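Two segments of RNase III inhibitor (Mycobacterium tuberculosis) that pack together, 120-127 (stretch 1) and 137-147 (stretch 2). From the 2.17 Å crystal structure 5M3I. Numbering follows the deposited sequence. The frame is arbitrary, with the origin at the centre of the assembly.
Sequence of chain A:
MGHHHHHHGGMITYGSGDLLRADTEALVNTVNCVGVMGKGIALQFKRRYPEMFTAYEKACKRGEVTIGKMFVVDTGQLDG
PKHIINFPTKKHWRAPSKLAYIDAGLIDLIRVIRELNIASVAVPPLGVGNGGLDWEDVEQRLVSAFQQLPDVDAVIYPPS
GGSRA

Stretch 1 120-127: SVAVPPLG
Stretch 2 137-147: DVEQRLVSAFQ

No hydrogen bond crosses this contact: the side chains that meet are all apolar, though backbone carbonyls also touch methyls. Strand 120-123 and the helix run nearly antiparallel (172°), axes 11.8 Å apart at closest approach; the two stretches bury 279 Å², both sides summed. The strand is extended (phi -110 to -155°, psi 131 to 146°), so Val121 and Val123 point toward the helix, Ser120 and Ala122 away. The helix, already under way at Asp137 (phi -55 to -76°, psi -41 to -49°, relaxing to -19° from Phe146; Leu142 N to Val138 O 2.9 Å), answers every fourth residue: Val138, Leu142, Phe146. Both periods bring apolar groups to one shared side, where excluding water favours packing. CA atoms pair in reverse order, converging toward the loop: Val121-Phe146 10.0 Å, Val123-Leu142 8.6 Å, Leu126-Val138 6.9 Å.

Phe146 (chi1 -78°, chi2 -73°) spans both valines: CE1 lies 3.5 Å from Val121 CG1 (p), CZ 3.8 Å from Val123 CG2 (t). Leu142 (m, t) bridges strand and loop, CD2 3.7 Å from Val123 CG1 and 3.8 Å from Leu126 CD1. After Pro124 (-85/175°) and Pro125 (-80/88°), Leu126 (m, t; -57/121°) packs CB 4.2 Å from Val138 CG1, its O 3.5 Å from Val138 CG2 (chi1 t). Gly127 follows at 71/10°, a positive phi favouring glycine. Within the helix, Arg141 NH1 donates to Asp137 O at 2.9 Å.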

# COMPACT_ATOMS: atom_id res chain seq x y z
N SER A 120 0.18 -7.43 11.18
CA SER A 120 -1.00 -6.70 10.86
C SER A 120 -0.69 -5.62 9.83
O SER A 120 0.37 -4.99 9.89
CB SER A 120 -1.64 -6.10 12.14
OG SER A 120 -0.90 -5.00 12.61
N VAL A 121 -1.65 -5.40 8.93
CA VAL A 121 -1.51 -4.39 7.89
C VAL A 121 -2.86 -3.72 7.56
O VAL A 121 -3.92 -4.34 7.65
CB VAL A 121 -0.85 -5.03 6.67
CG1 VAL A 121 -1.71 -6.12 6.15
CG2 VAL A 121 -0.60 -4.01 5.60
N ALA A 122 -2.80 -2.44 7.23
CA ALA A 122 -3.98 -1.66 6.79
C ALA A 122 -3.78 -1.37 5.34
O ALA A 122 -2.70 -0.87 4.94
CB ALA A 122 -4.12 -0.36 7.57
N VAL A 123 -4.83 -1.60 4.56
CA VAL A 123 -4.76 -1.49 3.11
C VAL A 123 -5.86 -0.55 2.57
O VAL A 123 -7.01 -0.69 2.95
CB VAL A 123 -4.95 -2.88 2.49
CG1 VAL A 123 -4.69 -2.81 1.03
CG2 VAL A 123 -4.00 -3.89 3.14
N PRO A 124 -5.51 0.41 1.71
CA PRO A 124 -6.47 1.30 1.08
C PRO A 124 -7.05 0.67 -0.16
O PRO A 124 -6.61 -0.40 -0.56
CB PRO A 124 -5.62 2.50 0.68
CG PRO A 124 -4.30 1.91 0.38
CD PRO A 124 -4.13 0.79 1.36
N PRO A 125 -8.03 1.32 -0.77
CA PRO A 125 -8.66 0.73 -1.95
C PRO A 125 -7.79 0.94 -3.20
O PRO A 125 -7.99 1.88 -3.97
CB PRO A 125 -10.02 1.44 -2.03
CG PRO A 125 -9.91 2.67 -1.21
CD PRO A 125 -8.72 2.55 -0.31
N LEU A 126 -6.87 0.03 -3.42
CA LEU A 126 -5.78 0.19 -4.35
C LEU A 126 -6.26 0.48 -5.78
O LEU A 126 -6.99 -0.31 -6.36
CB LEU A 126 -4.94 -1.09 -4.40
CG LEU A 126 -4.33 -1.65 -3.14
CD1 LEU A 126 -3.65 -2.96 -3.47
CD2 LEU A 126 -3.32 -0.67 -2.56
N GLY A 127 -5.85 1.63 -6.31
CA GLY A 127 -6.19 2.00 -7.65
C GLY A 127 -7.64 2.40 -7.92
O GLY A 127 -8.01 2.60 -9.07
N ASP A 137 -13.88 -5.34 -7.81
CA ASP A 137 -12.81 -6.14 -8.43
C ASP A 137 -11.57 -6.22 -7.54
O ASP A 137 -10.95 -7.27 -7.42
CB ASP A 137 -12.37 -5.53 -9.78
CG ASP A 137 -13.38 -5.73 -10.89
OD1 ASP A 137 -14.27 -6.63 -10.75
OD2 ASP A 137 -13.25 -5.05 -11.92
N VAL A 138 -11.17 -5.05 -7.04
CA VAL A 138 -9.99 -4.90 -6.22
C VAL A 138 -10.23 -5.55 -4.86
O VAL A 138 -9.39 -6.31 -4.40
CB VAL A 138 -9.65 -3.43 -6.01
CG1 VAL A 138 -8.49 -3.27 -5.02
CG2 VAL A 138 -9.29 -2.77 -7.34
N GLU A 139 -11.41 -5.36 -4.28
CA GLU A 139 -11.76 -6.00 -3.00
C GLU A 139 -11.65 -7.53 -3.06
O GLU A 139 -11.08 -8.13 -2.17
CB GLU A 139 -13.15 -5.57 -2.54
CG GLU A 139 -13.58 -6.07 -1.19
CD GLU A 139 -15.01 -5.69 -0.86
OE1 GLU A 139 -15.94 -6.19 -1.55
OE2 GLU A 139 -15.21 -4.87 0.06
N GLN A 140 -12.13 -8.14 -4.14
CA GLN A 140 -11.95 -9.59 -4.36
C GLN A 140 -10.50 -10.00 -4.29
O GLN A 140 -10.16 -10.96 -3.63
CB GLN A 140 -12.49 -10.04 -5.71
CG GLN A 140 -13.99 -10.16 -5.75
CD GLN A 140 -14.54 -10.22 -7.19
OE1 GLN A 140 -13.80 -10.60 -8.14
NE2 GLN A 140 -15.79 -9.80 -7.38
N ARG A 141 -9.66 -9.27 -5.01
CA ARG A 141 -8.25 -9.62 -5.07
C ARG A 141 -7.57 -9.43 -3.73
O ARG A 141 -6.77 -10.26 -3.32
CB ARG A 141 -7.54 -8.83 -6.14
CG ARG A 141 -7.93 -9.29 -7.53
CD ARG A 141 -7.63 -8.22 -8.56
NE ARG A 141 -7.82 -8.73 -9.91
CZ ARG A 141 -9.00 -8.91 -10.49
NH1 ARG A 141 -10.13 -8.63 -9.87
NH2 ARG A 141 -9.06 -9.39 -11.72
N LEU A 142 -7.90 -8.36 -3.05
CA LEU A 142 -7.33 -8.11 -1.74
C LEU A 142 -7.70 -9.23 -0.78
O LEU A 142 -6.80 -9.75 -0.08
CB LEU A 142 -7.80 -6.79 -1.16
CG LEU A 142 -7.19 -5.53 -1.74
CD1 LEU A 142 -7.88 -4.29 -1.18
CD2 LEU A 142 -5.72 -5.45 -1.41
N VAL A 143 -8.97 -9.63 -0.77
CA VAL A 143 -9.43 -10.64 0.18
C VAL A 143 -8.71 -11.94 -0.13
O VAL A 143 -8.24 -12.61 0.77
CB VAL A 143 -10.97 -10.80 0.14
CG1 VAL A 143 -11.43 -12.05 0.84
CG2 VAL A 143 -11.63 -9.60 0.78
N SER A 144 -8.64 -12.28 -1.41
CA SER A 144 -7.95 -13.51 -1.90
C SER A 144 -6.52 -13.54 -1.47
O SER A 144 -6.05 -14.53 -0.95
CB SER A 144 -8.01 -13.57 -3.44
OG SER A 144 -9.28 -13.98 -3.82
N ALA A 145 -5.84 -12.42 -1.65
CA ALA A 145 -4.43 -12.38 -1.29
C ALA A 145 -4.21 -12.64 0.22
O ALA A 145 -3.33 -13.41 0.59
CB ALA A 145 -3.81 -11.06 -1.71
N PHE A 146 -5.03 -12.02 1.06
CA PHE A 146 -4.89 -12.15 2.52
C PHE A 146 -5.38 -13.46 3.09
O PHE A 146 -4.96 -13.83 4.17
CB PHE A 146 -5.54 -10.95 3.27
CG PHE A 146 -4.68 -9.73 3.23
CD1 PHE A 146 -3.55 -9.68 3.99
CD2 PHE A 146 -4.94 -8.73 2.33
CE1 PHE A 146 -2.69 -8.60 3.92
CE2 PHE A 146 -4.08 -7.66 2.21
CZ PHE A 146 -2.95 -7.59 3.01
N GLN A 147 -6.21 -14.19 2.35
CA GLN A 147 -6.47 -15.56 2.73
C GLN A 147 -5.22 -16.47 2.66
O GLN A 147 -5.22 -17.53 3.27
CB GLN A 147 -7.59 -16.12 1.90
CG GLN A 147 -8.90 -15.53 2.36
CD GLN A 147 -10.03 -15.92 1.48
OE1 GLN A 147 -9.84 -16.30 0.36
NE2 GLN A 147 -11.24 -15.80 1.99